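Local coordinates for flagellar motor switch protein fliG (Aquifex aeolicus, PDB 3HJL) that probably forms part of the rotor-mounted switch complex at the base of the flagellum, which helps set the direction in which the flagellum turns, at residues A[110-114]-A[139-144]; A[135-139]-A[169-175]. One frame throughout, in Å; residues are numbered along the deposited sequence.

Both contacts belong to the all-helical middle part of FliG, and their centres lie about 12 Å apart. Contact 1 joins the end of helix 93-114 to the turn that leads into helix 142-150. Contact 2 joins the end of helix 130-137 to the start of helix 172-193. The segments alternate along the chain: 110-114, 135-139, 139-144, 169-175. Gln-139 belongs to both contacts, and Ile-113 CG2 packs on Phe-136 CZ at 3.6 Å. The two contacts thus share one packed cluster of helices 93-114, 130-137, 142-150 and 172-193, in a protein described as having an armadillo repeat motif.

Contact 1: A[110-114]-A[139-144]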
loop_
_atom_site.group_PDB
_atom_site.type_symbol
_atom_site.label_atom_id
_atom_site.label_comp_id
_atom_site.label_asym_id
_atom_site.label_seq_id
_atom_site.Cartn_x
_atom_site.Cartn_y
_atom_site.Cartn_z
ATOM N N LEU A 110 -6.529 -4.901 -14.606
ATOM C CA LEU A 110 -6.440 -4.569 -16.032
ATOM C C LEU A 110 -7.689 -3.828 -16.557
ATOM O O LEU A 110 -7.585 -3.037 -17.491
ATOM C CB LEU A 110 -6.111 -5.819 -16.865
ATOM C CG LEU A 110 -4.738 -6.501 -16.609
ATOM C CD1 LEU A 110 -4.582 -7.737 -17.499
ATOM C CD2 LEU A 110 -3.529 -5.586 -16.811
ATOM N N LYS A 111 -8.850 -4.039 -15.932
ATOM C CA LYS A 111 -10.052 -3.247 -16.249
ATOM C C LYS A 111 -9.892 -1.772 -15.845
ATOM O O LYS A 111 -10.392 -0.886 -16.535
ATOM C CB LYS A 111 -11.298 -3.822 -15.575
ATOM C CG LYS A 111 -11.900 -5.024 -16.279
ATOM C CD LYS A 111 -13.141 -5.515 -15.531
ATOM C CE LYS A 111 -13.785 -6.710 -16.227
ATOM N NZ LYS A 111 -15.073 -7.102 -15.581
ATOM N N GLU A 112 -9.236 -1.518 -14.712
ATOM C CA GLU A 112 -8.929 -0.152 -14.286
ATOM C C GLU A 112 -7.945 0.530 -15.231
ATOM O O GLU A 112 -8.028 1.744 -15.444
ATOM C CB GLU A 112 -8.372 -0.133 -12.864
ATOM C CG GLU A 112 -9.367 -0.537 -11.795
ATOM C CD GLU A 112 -10.544 0.431 -11.668
ATOM O OE1 GLU A 112 -10.322 1.671 -11.610
ATOM O OE2 GLU A 112 -11.690 -0.062 -11.607
ATOM N N ILE A 113 -6.988 -0.249 -15.747
ATOM C CA ILE A 113 -6.036 0.212 -16.768
ATOM C C ILE A 113 -6.763 0.577 -18.076
ATOM O O ILE A 113 -6.396 1.531 -18.758
ATOM C CB ILE A 113 -4.963 -0.912 -17.083
ATOM C CG1 ILE A 113 -3.933 -1.023 -15.966
ATOM C CG2 ILE A 113 -4.241 -0.631 -18.383
ATOM C CD1 ILE A 113 -2.978 0.192 -15.874
ATOM N N GLU A 114 -7.777 -0.218 -18.411
ATOM C CA GLU A 114 -8.586 -0.041 -19.620
ATOM C C GLU A 114 -9.389 1.280 -19.573
ATOM O O GLU A 114 -9.727 1.841 -20.605
ATOM C CB GLU A 114 -9.561 -1.225 -19.787
ATOM C CG GLU A 114 -9.570 -1.884 -21.170
ATOM C CD GLU A 114 -8.411 -2.840 -21.369
ATOM O OE1 GLU A 114 -7.402 -2.701 -20.654
ATOM O OE2 GLU A 114 -8.489 -3.710 -22.260
ATOM N N GLN A 139 -1.586 -8.485 -22.591
ATOM C CA GLN A 139 -2.719 -8.760 -21.695
ATOM C C GLN A 139 -3.914 -7.825 -21.840
ATOM O O GLN A 139 -4.924 -8.039 -21.176
ATOM C CB GLN A 139 -2.238 -8.723 -20.232
ATOM C CG GLN A 139 -1.173 -9.752 -19.896
ATOM C CD GLN A 139 -1.628 -11.149 -20.192
ATOM O OE1 GLN A 139 -2.436 -11.724 -19.459
ATOM N NE2 GLN A 139 -1.135 -11.702 -21.291
ATOM N N LEU A 140 -3.808 -6.798 -22.687
ATOM C CA LEU A 140 -4.893 -5.836 -22.884
ATOM C C LEU A 140 -5.769 -6.255 -24.060
ATOM O O LEU A 140 -5.410 -7.146 -24.814
ATOM C CB LEU A 140 -4.338 -4.435 -23.139
ATOM C CG LEU A 140 -3.487 -3.797 -22.047
ATOM C CD1 LEU A 140 -2.996 -2.424 -22.535
ATOM C CD2 LEU A 140 -4.245 -3.677 -20.743
ATOM N N SER A 141 -6.922 -5.599 -24.204
ATOM C CA SER A 141 -7.815 -5.872 -25.315
ATOM C C SER A 141 -7.147 -5.327 -26.586
ATOM O O SER A 141 -6.442 -4.321 -26.511
ATOM C CB SER A 141 -9.193 -5.221 -25.094
ATOM O OG SER A 141 -9.158 -3.820 -25.280
ATOM N N PRO A 142 -7.317 -6.015 -27.736
ATOM C CA PRO A 142 -6.714 -5.576 -29.015
ATOM C C PRO A 142 -6.894 -4.097 -29.350
ATOM O O PRO A 142 -5.985 -3.489 -29.927
ATOM C CB PRO A 142 -7.434 -6.429 -30.054
ATOM C CG PRO A 142 -7.859 -7.652 -29.331
ATOM C CD PRO A 142 -8.021 -7.305 -27.879
ATOM N N LYS A 143 -8.056 -3.529 -29.014
ATOM C CA LYS A 143 -8.311 -2.123 -29.292
ATOM C C LYS A 143 -7.558 -1.191 -28.336
ATOM O O LYS A 143 -7.129 -0.127 -28.756
ATOM C CB LYS A 143 -9.812 -1.799 -29.305
ATOM C CG LYS A 143 -10.153 -0.342 -29.737
ATOM C CD LYS A 143 -9.531 0.071 -31.118
ATOM C CE LYS A 143 -9.694 1.562 -31.404
ATOM N NZ LYS A 143 -8.741 2.041 -32.451
ATOM N N LYS A 144 -7.421 -1.572 -27.059
ATOM C CA LYS A 144 -6.580 -0.801 -26.127
ATOM C C LYS A 144 -5.127 -0.800 -26.542
ATOM O O LYS A 144 -4.509 0.256 -26.616
ATOM C CB LYS A 144 -6.655 -1.309 -24.675
ATOM C CG LYS A 144 -7.420 -0.417 -23.730
ATOM C CD LYS A 144 -6.815 0.979 -23.581
ATOM C CE LYS A 144 -7.682 1.827 -22.689
ATOM N NZ LYS A 144 -7.545 3.259 -22.900
#
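Glu-114 meets the turn at Ser-141 through one carboxylate oxygen. OE2 of Glu-114 accepts from the backbone N of Ser-141 at 3.1 Å, with an N-H...O angle of 158°. This bond uses the syn lone pair. The hydroxyl OG of Ser-141 gives a second bond to the same OE2, also 3.1 Å long. It arrives on the anti side, 33° out of the carboxylate plane. Two donors from one residue therefore grip a single oxygen. The other oxygen, Glu-114 OE1, lies 3.3 Å from Leu-140 CD2. A bend at chi2 (80°) folds the glutamate chain back to bring its carboxylate to the turn.

The stem of Lys-144 runs alongside Glu-114 in the opposite direction, with CG 3.5 Å from Glu-114 CD. The ammonium group is carried past the carboxylate. NZ of Lys-144 bonds instead to the carbonyl of Val-116 and the hydroxyl of Ser-118, where the chain passes into helix 118-125.

The apolar half involves Leu-110 and Ile-113 of helix 93-114. Leu-110 sets CD1 against the CB of Gln-139, 3.7 Å away. Leu-140 inserts CD2 beside Ile-113 CG2 at 3.9 Å, and these two side chains cross at about a right angle. Behind them, Leu-110 and Ile-113 also touch Ala-179 of helix 172-193, so this apolar patch is shared by three parts of the fold.

Ser-141 also serves its own helix. Its OG accepts a weak bond from Lys-144 N at 3.4 Å. The serine hydroxyl thus links Glu-114 to the first turn of helix 142-150. The arrangement is a serine N-cap fastened to a neighbouring helix by a glutamate, within the helical packing of the FliG middle region.

Contact 2: A[135-139]-A[169-175]; sequences LFLSQ and NVNVQYV
The ring of Tyr-174 meets Leu-135, whose CD1 lies 4.0 Å from ring atom CE1. The two side chains cross at about a right angle. The ring of Phe-136 has Val-175 CG1 near its CD1, and it also packs on Ala-179 and Leu-182 of helix 172-193. The third flat group is the amide of Gln-139, which meets the branches of Val-170. Its NE2 comes to 3.4 Å from Val-170 CG1.

That amide is held in place by its neighbour. NE2 of Gln-139 donates to Ser-138 OG at 3.1 Å along a nearly straight line (174°), and the oxygen lies almost in the amide plane. Ser-138 OG in turn donates to Leu-135 O at 2.8 Å, from above the carbonyl plane. A bend at chi2 (-57°) turns the amide back toward Ser-138. With an alanine here in place of Gln-139, Ser-138 OG would probably lose this donor and a gap would be likely to open beside Val-170 and Val-175.

Val-175 uses both branches. One, CG1, packs on Gln-139 CG at 3.8 Å. The other, CG2, lies close to the carbonyl oxygen of Leu-135. Val-170 CG2 packs on Leu-135 CD2, and the two side chains slide past each other in opposite directions. The side chain of Leu-135 lies about 8 Å from that of Arg-163 of the EHPQR motif.

Asn-171 caps the N-terminus of helix 172-193. Its OD1 accepts from Tyr-174 N at 2.9 Å, in the carbonyl plane. The arrangement is an asparagine N-cap with mainly apolar helix-to-helix packing in the FliG middle domain.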
loop_
_atom_site.group_PDB
_atom_site.type_symbol
_atom_site.label_atom_id
_atom_site.label_comp_id
_atom_site.label_asym_id
_atom_site.label_seq_id
_atom_site.Cartn_x
_atom_site.Cartn_y
_atom_site.Cartn_z
ATOM N N LEU A 135 4.939 -7.224 -23.020
ATOM C CA LEU A 135 4.329 -8.063 -21.978
ATOM C C LEU A 135 3.045 -7.445 -21.420
ATOM O O LEU A 135 2.083 -8.164 -21.137
ATOM C CB LEU A 135 5.329 -8.337 -20.834
ATOM C CG LEU A 135 6.408 -9.386 -21.110
ATOM C CD1 LEU A 135 7.650 -9.182 -20.215
ATOM C CD2 LEU A 135 5.816 -10.778 -20.928
ATOM N N PHE A 136 3.051 -6.126 -21.236
ATOM C CA PHE A 136 1.873 -5.374 -20.743
ATOM C C PHE A 136 0.744 -5.343 -21.786
ATOM O O PHE A 136 -0.409 -5.648 -21.469
ATOM C CB PHE A 136 2.287 -3.938 -20.384
ATOM C CG PHE A 136 1.200 -3.123 -19.714
ATOM C CD1 PHE A 136 0.942 -3.271 -18.365
ATOM C CD2 PHE A 136 0.488 -2.164 -20.423
ATOM C CE1 PHE A 136 -0.033 -2.512 -17.739
ATOM C CE2 PHE A 136 -0.502 -1.401 -19.802
ATOM C CZ PHE A 136 -0.754 -1.570 -18.460
ATOM N N LEU A 137 1.082 -4.968 -23.021
ATOM C CA LEU A 137 0.104 -4.916 -24.104
ATOM C C LEU A 137 -0.466 -6.283 -24.473
ATOM O O LEU A 137 -1.624 -6.360 -24.863
ATOM C CB LEU A 137 0.670 -4.222 -25.359
ATOM C CG LEU A 137 0.957 -2.711 -25.293
ATOM C CD1 LEU A 137 1.275 -2.184 -26.678
ATOM C CD2 LEU A 137 -0.194 -1.934 -24.709
ATOM N N SER A 138 0.319 -7.355 -24.311
ATOM C CA SER A 138 -0.162 -8.728 -24.579
ATOM C C SER A 138 -1.419 -9.094 -23.771
ATOM O O SER A 138 -2.204 -9.917 -24.216
ATOM C CB SER A 138 0.924 -9.777 -24.280
ATOM O OG SER A 138 1.010 -10.068 -22.884
ATOM N N GLN A 139 -1.586 -8.485 -22.591
ATOM C CA GLN A 139 -2.719 -8.760 -21.695
ATOM C C GLN A 139 -3.914 -7.825 -21.840
ATOM O O GLN A 139 -4.924 -8.039 -21.176
ATOM C CB GLN A 139 -2.238 -8.723 -20.232
ATOM C CG GLN A 139 -1.173 -9.752 -19.896
ATOM C CD GLN A 139 -1.628 -11.149 -20.192
ATOM O OE1 GLN A 139 -2.436 -11.724 -19.459
ATOM N NE2 GLN A 139 -1.135 -11.702 -21.291
ATOM N N ASN A 169 5.035 -17.143 -23.643
ATOM C CA ASN A 169 4.560 -17.162 -22.261
ATOM C C ASN A 169 4.486 -15.735 -21.706
ATOM O O ASN A 169 5.185 -14.830 -22.178
ATOM C CB ASN A 169 5.556 -17.929 -21.373
ATOM C CG ASN A 169 5.458 -19.428 -21.523
ATOM O OD1 ASN A 169 4.510 -20.047 -21.048
ATOM N ND2 ASN A 169 6.494 -20.031 -22.088
ATOM N N VAL A 170 3.682 -15.570 -20.664
ATOM C CA VAL A 170 3.592 -14.324 -19.909
ATOM C C VAL A 170 3.255 -14.652 -18.457
ATOM O O VAL A 170 2.298 -15.362 -18.209
ATOM C CB VAL A 170 2.488 -13.366 -20.477
ATOM C CG1 VAL A 170 1.158 -14.080 -20.598
ATOM C CG2 VAL A 170 2.331 -12.149 -19.584
ATOM N N ASN A 171 4.042 -14.138 -17.505
ATOM C CA ASN A 171 3.709 -14.284 -16.080
ATOM C C ASN A 171 2.661 -13.234 -15.702
ATOM O O ASN A 171 2.912 -12.032 -15.794
ATOM C CB ASN A 171 4.950 -14.146 -15.197
ATOM C CG ASN A 171 4.656 -14.439 -13.731
ATOM O OD1 ASN A 171 4.225 -13.563 -12.991
ATOM N ND2 ASN A 171 4.881 -15.685 -13.310
ATOM N N VAL A 172 1.482 -13.702 -15.310
ATOM C CA VAL A 172 0.341 -12.831 -14.988
ATOM C C VAL A 172 0.616 -11.890 -13.799
ATOM O O VAL A 172 0.253 -10.709 -13.836
ATOM C CB VAL A 172 -0.933 -13.697 -14.719
ATOM C CG1 VAL A 172 -2.045 -12.884 -14.000
ATOM C CG2 VAL A 172 -1.440 -14.301 -16.039
ATOM N N GLN A 173 1.261 -12.413 -12.761
ATOM C CA GLN A 173 1.573 -11.626 -11.573
ATOM C C GLN A 173 2.554 -10.491 -11.858
ATOM O O GLN A 173 2.434 -9.411 -11.290
ATOM C CB GLN A 173 2.091 -12.536 -10.447
ATOM C CG GLN A 173 1.013 -13.463 -9.874
ATOM C CD GLN A 173 -0.095 -12.699 -9.117
ATOM O OE1 GLN A 173 0.182 -11.950 -8.174
ATOM N NE2 GLN A 173 -1.347 -12.890 -9.539
ATOM N N TYR A 174 3.508 -10.732 -12.750
ATOM C CA TYR A 174 4.471 -9.709 -13.157
ATOM C C TYR A 174 3.764 -8.528 -13.834
ATOM O O TYR A 174 4.032 -7.377 -13.517
ATOM C CB TYR A 174 5.516 -10.321 -14.109
ATOM C CG TYR A 174 6.509 -9.329 -14.669
ATOM C CD1 TYR A 174 6.371 -8.828 -15.959
ATOM C CD2 TYR A 174 7.588 -8.890 -13.909
ATOM C CE1 TYR A 174 7.266 -7.908 -16.474
ATOM C CE2 TYR A 174 8.500 -7.964 -14.419
ATOM C CZ TYR A 174 8.325 -7.470 -15.701
ATOM O OH TYR A 174 9.233 -6.574 -16.220
ATOM N N VAL A 175 2.848 -8.843 -14.748
ATOM C CA VAL A 175 2.104 -7.845 -15.495
ATOM C C VAL A 175 1.116 -7.097 -14.593
ATOM O O VAL A 175 0.988 -5.880 -14.702
ATOM C CB VAL A 175 1.375 -8.474 -16.710
ATOM C CG1 VAL A 175 0.392 -7.475 -17.315
ATOM C CG2 VAL A 175 2.403 -8.929 -17.761
#